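Local coordinates for designed helical repeat protein (Synthetic construct, PDB 5CWF) that is a de novo designed scaffold of repeated helix pairs, made to explore the range of repeat protein architectures, with no natural function known, at residues R150-D153 against A154-N158; D159-T162 against A163-I166. All coordinates share one frame; numbering follows the deposited sequence.

In the fold
Interactions 1 and 2 sit on either side of one turn. Interaction 1 ends helix 138-156, and interaction 2 starts helix 160-176. They meet where Ala-154 O probably accepts from Asp-159 N, and where Ile-166 CD1 packs against the backbone of Arg-150 and Val-151. Each is partly buried. Val-151, Ala-154 and Ala-155 form the buried side of the first, and Asp-160, Ala-163 and Ile-166 that of the second. Their outer faces differ. In 150-158 a lysine crosses a leucine and reaches an aspartate through water. In 159-166 acidic side chains cap the helix start, hold a calcium ion and pair with an arginine.

Interaction 1: residues R150-D153 against A154-N158; sequences RVLD and AAKNN
Lys-156 runs back toward the preceding turn and crosses the side chains of Leu-152 and Asp-153. Its CB rests against Asp-153 O, and Lys-156 CG lies 3.3 Å from Leu-152 O. Lys-156 CD is 3.8 Å from the same oxygen, Leu-152 O, with Asp-153 OD1 a little farther off. Lys-156 CE then packs on the leucine branch, 3.8 Å from Leu-152 CG and almost as near CD1. Leu-152 CG stands anti to its own backbone N (chi1 176°), which puts the branch beside the passing lysine. Lys-156 NZ stops 4.6 Å from Asp-153 OD1, too far for a salt bridge. A water closes the gap: it accepts from Lys-156 NZ at 2.7 Å and donates to Asp-153 OD1 at 2.4 Å, a length short enough to treat with caution. The helix 138-156 ends here in a Schellman motif. Asn-158, with positive phi, is its C-prime residue. Asn-158 N bonds to Ala-155 O at 3.1 Å, and Asp-159 N turns back to Ala-154 O. Asn-157 N still reaches Asp-153 O at 2.9 Å, but the N-H...O angle falls to 135°. On the inner face, Val-151 packs into helix 115-134 against Ile-121, Ala-124 and Ile-128.

Interaction 2: residues D159-T162 against A163-I166; sequences DDET and AREI. With CA (calcium ion), chain J.
The first turn of helix 160-176 carries an N-cap and a calcium site, and Arg-164 folds back over it. Asp-159 is the N-cap: its OD1 accepts from Thr-162 N at 3.0 Å, met from above the carboxylate plane, and its OD2 takes a very short bond from Thr-162 OG1. Asp-160 OD1 binds the calcium ion at 2.4 Å. Glu-161 chelates the same ion with OE1 and OE2, each at 2.6 Å, and a water is a further ligand. The other oxygen of Asp-160, OD2, faces Arg-164 NH1 at 3.5 Å in a salt bridge with a weak hydrogen bond, and Arg-164 NH2 is equally near. The Asp-160 carboxylate and the Arg-164 guanidinium stand nearly perpendicular, 85° apart. The arginine chain bends at chi3 (-68°), which lays one guanidinium face over Asp-160 O. Arg-164 NH2 lies against Glu-161 CG at 3.6 Å. Glu-116 and Glu-120 of helix 115-134 form long, weak ion pairs with NH1. A leucine in place of Arg-164 would probably leave Asp-160 OD2 without its charged mate and the carboxylates of helix 115-134 less balanced. Ile-166 and Thr-162 cross at an angle, Ile-166 CD1 to Thr-162 CG2 4.1 Å, and Ile-166 also packs on Leu-147 and Val-151. Asp-160 thus divides its oxygens between metal and arginine, and both positive partners are likely to offset the crowding of acidic groups at this helix start.

Interaction 1: residues R150-D153 against A154-N158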
loop_
_atom_site.group_PDB
_atom_site.type_symbol
_atom_site.label_atom_id
_atom_site.label_comp_id
_atom_site.label_asym_id
_atom_site.label_seq_id
_atom_site.Cartn_x
_atom_site.Cartn_y
_atom_site.Cartn_z
ATOM N N ARG A 150 13.475 -4.352 -1.616
ATOM C CA ARG A 150 13.733 -5.397 -0.611
ATOM C C ARG A 150 12.452 -5.840 0.101
ATOM O O ARG A 150 12.312 -7.014 0.446
ATOM C CB ARG A 150 14.758 -4.902 0.400
ATOM C CG ARG A 150 16.129 -4.760 -0.216
ATOM C CD ARG A 150 17.144 -4.156 0.734
ATOM N NE ARG A 150 17.241 -4.898 1.988
ATOM C CZ ARG A 150 17.598 -4.358 3.151
ATOM N NH1 ARG A 150 17.942 -3.080 3.216
ATOM N NH2 ARG A 150 17.645 -5.105 4.246
ATOM N N VAL A 151 11.507 -4.922 0.277
ATOM C CA VAL A 151 10.214 -5.262 0.868
ATOM C C VAL A 151 9.473 -6.235 -0.048
ATOM O O VAL A 151 8.918 -7.244 0.406
ATOM C CB VAL A 151 9.348 -3.998 1.093
ATOM C CG1 VAL A 151 7.940 -4.380 1.575
ATOM C CG2 VAL A 151 9.998 -3.089 2.109
ATOM N N LEU A 152 9.501 -5.954 -1.343
ATOM C CA LEU A 152 8.878 -6.831 -2.325
ATOM C C LEU A 152 9.520 -8.215 -2.295
ATOM O O LEU A 152 8.811 -9.235 -2.329
ATOM C CB LEU A 152 8.949 -6.179 -3.727
ATOM C CG LEU A 152 8.422 -6.981 -4.921
ATOM C CD1 LEU A 152 6.988 -7.465 -4.663
ATOM C CD2 LEU A 152 8.464 -6.131 -6.176
ATOM N N ASP A 153 10.850 -8.275 -2.196
ATOM C CA ASP A 153 11.541 -9.567 -2.145
ATOM C C ASP A 153 11.141 -10.315 -0.865
ATOM O O ASP A 153 10.908 -11.551 -0.882
ATOM C CB ASP A 153 13.068 -9.379 -2.209
ATOM C CG ASP A 153 13.563 -8.993 -3.609
ATOM O OD1 ASP A 153 12.862 -9.290 -4.602
ATOM O OD2 ASP A 153 14.658 -8.387 -3.717
ATOM N N ALA A 154 11.011 -9.571 0.235
ATOM C CA ALA A 154 10.597 -10.164 1.515
ATOM C C ALA A 154 9.197 -10.740 1.443
ATOM O O ALA A 154 8.912 -11.748 2.073
ATOM C CB ALA A 154 10.664 -9.133 2.645
ATOM N N ALA A 155 8.301 -10.057 0.744
ATOM C CA ALA A 155 6.964 -10.581 0.541
ATOM C C ALA A 155 7.037 -11.867 -0.288
ATOM O O ALA A 155 6.336 -12.849 -0.005
ATOM C CB ALA A 155 6.091 -9.549 -0.141
ATOM N N LYS A 156 7.892 -11.855 -1.301
ATOM C CA LYS A 156 8.065 -13.025 -2.169
ATOM C C LYS A 156 8.614 -14.228 -1.407
ATOM O O LYS A 156 8.295 -15.380 -1.731
ATOM C CB LYS A 156 8.985 -12.678 -3.343
ATOM C CG LYS A 156 8.345 -11.793 -4.407
ATOM C CD LYS A 156 9.325 -11.332 -5.481
ATOM C CE LYS A 156 8.616 -10.468 -6.537
ATOM N NZ LYS A 156 9.523 -10.000 -7.636
ATOM N N ASN A 157 9.407 -13.958 -0.374
ATOM C CA ASN A 157 9.995 -15.002 0.450
ATOM C C ASN A 157 9.206 -15.286 1.729
ATOM O O ASN A 157 9.671 -16.055 2.576
ATOM C CB ASN A 157 11.424 -14.624 0.832
ATOM C CG ASN A 157 12.347 -14.559 -0.362
ATOM O OD1 ASN A 157 12.181 -15.299 -1.330
ATOM N ND2 ASN A 157 13.363 -13.715 -0.275
ATOM N N ASN A 158 8.039 -14.658 1.875
ATOM C CA ASN A 158 7.213 -14.792 3.077
ATOM C C ASN A 158 8.059 -14.596 4.340
ATOM O O ASN A 158 8.056 -15.417 5.238
ATOM C CB ASN A 158 6.489 -16.149 3.098
ATOM C CG ASN A 158 5.131 -16.071 3.793
ATOM O OD1 ASN A 158 4.324 -15.164 3.532
ATOM N ND2 ASN A 158 4.881 -17.005 4.697
HETATM O O HOH W 1 11.593 -8.672 -6.602
#

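Interaction 2: residues D159-T162 against A163-I166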
loop_
_atom_site.group_PDB
_atom_site.type_symbol
_atom_site.label_atom_id
_atom_site.label_comp_id
_atom_site.label_asym_id
_atom_site.label_seq_id
_atom_site.Cartn_x
_atom_site.Cartn_y
_atom_site.Cartn_z
ATOM N N ASP A 159 8.835 -13.518 4.353
ATOM C CA ASP A 159 9.890 -13.313 5.345
ATOM C C ASP A 159 9.565 -12.116 6.251
ATOM O O ASP A 159 9.927 -10.974 5.935
ATOM C CB ASP A 159 11.223 -13.128 4.616
ATOM C CG ASP A 159 12.409 -12.999 5.552
ATOM O OD1 ASP A 159 12.223 -12.910 6.784
ATOM O OD2 ASP A 159 13.545 -12.987 5.033
ATOM N N ASP A 160 8.879 -12.383 7.360
ATOM C CA ASP A 160 8.418 -11.310 8.251
ATOM C C ASP A 160 9.582 -10.688 9.020
ATOM O O ASP A 160 9.569 -9.496 9.305
ATOM C CB ASP A 160 7.339 -11.819 9.244
ATOM C CG ASP A 160 7.748 -13.087 10.028
ATOM O OD1 ASP A 160 8.187 -14.080 9.421
ATOM O OD2 ASP A 160 7.588 -13.104 11.269
ATOM N N GLU A 161 10.603 -11.485 9.326
ATOM C CA GLU A 161 11.756 -10.980 10.062
ATOM C C GLU A 161 12.495 -9.918 9.228
ATOM O O GLU A 161 12.869 -8.846 9.720
ATOM C CB GLU A 161 12.685 -12.143 10.460
ATOM C CG GLU A 161 12.107 -13.077 11.554
ATOM C CD GLU A 161 11.158 -14.174 11.032
ATOM O OE1 GLU A 161 11.102 -14.395 9.798
ATOM O OE2 GLU A 161 10.481 -14.838 11.870
ATOM N N THR A 162 12.695 -10.209 7.952
ATOM C CA THR A 162 13.367 -9.259 7.066
ATOM C C THR A 162 12.502 -8.012 6.844
ATOM O O THR A 162 13.015 -6.900 6.798
ATOM C CB THR A 162 13.725 -9.938 5.728
ATOM O OG1 THR A 162 14.642 -11.005 5.992
ATOM C CG2 THR A 162 14.371 -8.963 4.761
ATOM N N ALA A 163 11.190 -8.188 6.754
ATOM C CA ALA A 163 10.314 -7.019 6.625
ATOM C C ALA A 163 10.508 -6.055 7.809
ATOM O O ALA A 163 10.640 -4.835 7.626
ATOM C CB ALA A 163 8.868 -7.457 6.521
ATOM N N ARG A 164 10.572 -6.596 9.021
ATOM C CA ARG A 164 10.744 -5.752 10.204
ATOM C C ARG A 164 12.083 -5.016 10.177
ATOM O O ARG A 164 12.165 -3.865 10.581
ATOM C CB ARG A 164 10.606 -6.578 11.494
ATOM C CG ARG A 164 9.150 -6.915 11.825
ATOM C CD ARG A 164 8.990 -7.525 13.243
ATOM N NE ARG A 164 9.583 -8.846 13.375
ATOM C CZ ARG A 164 8.946 -10.004 13.205
ATOM N NH1 ARG A 164 7.644 -10.062 12.950
ATOM N NH2 ARG A 164 9.620 -11.120 13.339
ATOM N N GLU A 165 13.134 -5.682 9.704
ATOM C CA GLU A 165 14.440 -5.034 9.593
ATOM C C GLU A 165 14.416 -3.877 8.604
ATOM O O GLU A 165 15.026 -2.830 8.845
ATOM C CB GLU A 165 15.515 -6.042 9.185
ATOM C CG GLU A 165 16.877 -5.407 8.982
ATOM C CD GLU A 165 17.342 -4.634 10.207
ATOM O OE1 GLU A 165 17.149 -5.128 11.342
ATOM O OE2 GLU A 165 17.883 -3.522 10.032
ATOM N N ILE A 166 13.722 -4.054 7.488
ATOM C CA ILE A 166 13.643 -2.976 6.498
ATOM C C ILE A 166 12.884 -1.792 7.105
ATOM O O ILE A 166 13.246 -0.655 6.884
ATOM C CB ILE A 166 12.964 -3.430 5.195
ATOM C CG1 ILE A 166 13.809 -4.488 4.477
ATOM C CG2 ILE A 166 12.746 -2.253 4.254
ATOM C CD1 ILE A 166 13.013 -5.324 3.495
HETATM CA CA CA J . 9.171 -16.145 10.009
HETATM O O HOH W 2 9.691 -16.256 7.709
#